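Local structure of putative sugar ABC transporter (Yersinia enterocolitica subsp. enterocolitica 8081, 5ULB) at residues 105-110 and 120-125. The protein probably serves as the periplasmic binding component of an ABC transporter for methylthioribose or related sugars. Sequence-based numbering, arbitrary orientation.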
ATOM      1  N   VAL A 105      12.552  -0.747   3.693  1.00  9.28           N
ATOM      2  CA  VAL A 105      11.387  -0.373   4.342  1.00  9.50           C
ATOM      3  C   VAL A 105      10.414   0.268   3.363  1.00 10.02           C
ATOM      4  O   VAL A 105      10.799   0.809   2.336  1.00 11.78           O
ATOM      5  CB  VAL A 105      11.585   0.502   5.576  1.00 11.00           C
ATOM      6  CG1 VAL A 105      12.534  -0.206   6.594  1.00 11.61           C
ATOM      7  CG2 VAL A 105      12.100   1.885   5.231  1.00 12.91           C
ATOM      8  N   PHE A 106       9.119   0.140   3.696  1.00  9.46           N
ATOM      9  CA  PHE A 106       8.023   0.694   2.896  1.00  7.92           C
ATOM     10  C   PHE A 106       7.126   1.527   3.797  1.00  9.59           C
ATOM     11  O   PHE A 106       6.736   1.061   4.878  1.00 10.28           O
ATOM     12  CB  PHE A 106       7.229  -0.393   2.231  1.00  9.86           C
ATOM     13  CG  PHE A 106       6.030   0.113   1.467  1.00  9.84           C
ATOM     14  CD1 PHE A 106       6.171   0.952   0.340  1.00  9.81           C
ATOM     15  CD2 PHE A 106       4.792  -0.163   1.890  1.00 10.80           C
ATOM     16  CE1 PHE A 106       5.051   1.464  -0.256  1.00 10.43           C
ATOM     17  CE2 PHE A 106       3.683   0.360   1.246  1.00 11.19           C
ATOM     18  CZ  PHE A 106       3.780   1.238   0.209  1.00 11.22           C
ATOM     19  N   ASP A 107       6.804   2.755   3.423  1.00 10.04           N
ATOM     20  CA  ASP A 107       5.906   3.618   4.184  1.00  9.49           C
ATOM     21  C   ASP A 107       6.289   3.708   5.645  1.00 11.24           C
ATOM     22  O   ASP A 107       5.376   3.759   6.500  1.00 12.41           O
ATOM     23  CB  ASP A 107       4.450   3.096   4.041  1.00 11.21           C
ATOM     24  CG  ASP A 107       3.758   3.621   2.817  1.00 14.89           C
ATOM     25  OD1 ASP A 107       4.304   4.481   2.076  1.00 16.23           O
ATOM     26  OD2 ASP A 107       2.555   3.156   2.634  1.00 18.95           O
ATOM     27  N   THR A 108       7.569   3.844   5.880  1.00 10.85           N
ATOM     28  CA  THR A 108       8.111   3.850   7.229  1.00 10.49           C
ATOM     29  C   THR A 108       8.791   5.168   7.518  1.00 12.09           C
ATOM     30  O   THR A 108       9.441   5.740   6.652  1.00 16.08           O
ATOM     31  CB  THR A 108       9.050   2.616   7.421  1.00 10.72           C
ATOM     32  OG1 THR A 108       8.237   1.439   7.335  1.00 10.82           O
ATOM     33  CG2 THR A 108       9.800   2.602   8.730  1.00 11.58           C
ATOM     34  N   ALA A 109       8.619   5.677   8.730  1.00 11.92           N
ATOM     35  CA  ALA A 109       9.192   6.942   9.113  1.00 13.05           C
ATOM     36  C   ALA A 109      10.624   6.826   9.479  1.00 13.46           C
ATOM     37  O   ALA A 109      10.960   6.192  10.487  1.00 17.20           O
ATOM     38  CB  ALA A 109       8.384   7.484  10.295  1.00 15.33           C
ATOM     39  N   ILE A 110      11.491   7.418   8.683  1.00 13.82           N
ATOM     40  CA  ILE A 110      12.925   7.368   8.838  1.00 14.02           C
ATOM     41  C   ILE A 110      13.508   8.803   8.811  1.00 17.35           C
ATOM     42  O   ILE A 110      13.230   9.535   7.904  1.00 20.05           O
ATOM     43  CB  ILE A 110      13.641   6.534   7.844  1.00 14.35           C
ATOM     44  CG1 ILE A 110      13.083   5.070   7.847  1.00 14.63           C
ATOM     45  CG2 ILE A 110      15.131   6.592   8.014  1.00 16.85           C
ATOM     46  CD1 ILE A 110      13.482   4.275   9.058  1.00 16.50           C
ATOM     47  N   THR A 120      11.305   2.995   0.668  1.00 11.19           N
ATOM     48  CA  THR A 120      10.412   2.952  -0.426  1.00 10.41           C
ATOM     49  C   THR A 120       9.059   3.511  -0.063  1.00 10.44           C
ATOM     50  O   THR A 120       8.646   3.471   1.102  1.00 10.54           O
ATOM     51  CB  THR A 120      10.270   1.553  -1.046  1.00 10.92           C
ATOM     52  OG1 THR A 120       9.463   0.678  -0.256  1.00 11.55           O
ATOM     53  CG2 THR A 120      11.619   0.831  -1.331  1.00 12.17           C
ATOM     54  N   GLN A 121       8.358   4.078  -1.063  1.00 10.23           N
ATOM     55  CA  GLN A 121       7.064   4.690  -0.856  0.54  9.93           C
ATOM     56  C   GLN A 121       6.369   4.830  -2.181  1.00  9.77           C
ATOM     57  O   GLN A 121       7.002   4.731  -3.223  1.00 10.80           O
ATOM     58  CB  GLN A 121       7.169   6.028  -0.156  0.54 12.70           C
ATOM     59  CG  GLN A 121       8.173   6.992  -0.785  0.54 14.63           C
ATOM     60  CD  GLN A 121       9.680   6.749  -0.460  0.54 16.78           C
ATOM     61  OE1 GLN A 121       9.992   6.260   0.616  0.54 26.23           O
ATOM     62  NE2 GLN A 121      10.555   6.917  -1.436  0.54 26.14           N
ATOM     63  N   GLN A 122       5.071   5.062  -2.147  1.00  9.97           N
ATOM     64  CA  GLN A 122       4.353   5.472  -3.335  1.00 10.40           C
ATOM     65  C   GLN A 122       4.491   6.971  -3.467  1.00 11.99           C
ATOM     66  O   GLN A 122       4.950   7.658  -2.588  1.00 12.35           O
ATOM     67  CB  GLN A 122       2.859   5.035  -3.242  1.00 11.71           C
ATOM     68  CG  GLN A 122       2.677   3.513  -3.076  1.00 11.61           C
ATOM     69  CD  GLN A 122       1.367   3.074  -2.530  1.00 12.04           C
ATOM     70  OE1 GLN A 122       0.586   2.352  -3.246  1.00 14.67           O
ATOM     71  NE2 GLN A 122       1.064   3.473  -1.349  1.00 13.67           N
ATOM     72  N   ASP A 123       4.069   7.502  -4.627  1.00 11.76           N
ATOM     73  CA  ASP A 123       4.029   8.970  -4.831  1.00 11.78           C
ATOM     74  C   ASP A 123       2.741   9.460  -4.265  1.00 11.11           C
ATOM     75  O   ASP A 123       1.729   9.593  -4.960  1.00 12.91           O
ATOM     76  CB  ASP A 123       4.145   9.256  -6.361  1.00 14.71           C
ATOM     77  CG  ASP A 123       4.204  10.735  -6.651  1.00 13.74           C
ATOM     78  OD1 ASP A 123       3.947  11.578  -5.744  1.00 16.86           O
ATOM     79  OD2 ASP A 123       4.543  11.059  -7.813  1.00 20.42           O
ATOM     80  N   ASP A 124       2.738   9.668  -2.950  1.00 12.14           N
ATOM     81  CA  ASP A 124       1.502  10.016  -2.240  1.00 11.08           C
ATOM     82  C   ASP A 124       0.894  11.317  -2.725  1.00 11.17           C
ATOM     83  O   ASP A 124      -0.340  11.438  -2.732  1.00 11.84           O
ATOM     84  CB  ASP A 124       1.791  10.000  -0.733  1.00 11.67           C
ATOM     85  CG  ASP A 124       1.997   8.611  -0.216  1.00 14.04           C
ATOM     86  OD1 ASP A 124       1.131   7.756  -0.445  1.00 12.99           O
ATOM     87  OD2 ASP A 124       3.093   8.388   0.380  1.00 14.05           O
ATOM     88  N   ALA A 125       1.717  12.286  -3.090  1.00 12.57           N
ATOM     89  CA  ALA A 125       1.152  13.555  -3.671  1.00 12.22           C
ATOM     90  C   ALA A 125       0.403  13.266  -4.965  1.00 12.89           C
ATOM     91  O   ALA A 125      -0.672  13.773  -5.142  1.00 13.42           O
ATOM     92  CB  ALA A 125       2.280  14.574  -3.895  1.00 16.31           C
TER
HETATM   93  O   HOH W   1       3.076   5.276  -0.083  1.00 14.24           O
HETATM   94  O   HOH W   2       9.648   4.000   3.792  1.00 15.25           O
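Strands 102-106 and 118-122 run parallel here, and two backbone bonds set their register: Thr120 N donates to Val105 O at 2.8 Å, and Asp107 N to Thr120 O at 3.0 Å, both in the plane of the carbonyl. Val105 O takes a second bond from Thr120 OG1 (2.9 Å), which approaches from above the carbonyl plane; chi1 of 76° puts this hydroxyl between the backbone N and carbonyl carbon of its own residue.

Thr120 OG1 also lies at the edge of the Phe106 ring, 3.4 Å from Phe106 CD1. With CG anti to its backbone N, the ring reaches along the neighbouring strand to Gln122 NE2, 3.8 Å from Phe106 CZ and again near the ring plane. Asp107 CG covers part of one ring face, toward the rim.

Water 1 joins the polar ends: it accepts from Gln122 N and NE2 and lies within donating distance of Asp107 OD1 (2.6 Å) and Asp124 OD2 (3.1 Å). The carboxylates of Asp107 and Asp124 come close, but Arg158 forms salt bridges with both, which should ease their repulsion.

Gln122 NE2 also donates to O2 of the bound 5-methylseleno-ribofuranose, in either anomer, and Asp107 lines the same pocket, at the C-terminal strand ends of a periplasmic binding protein fold.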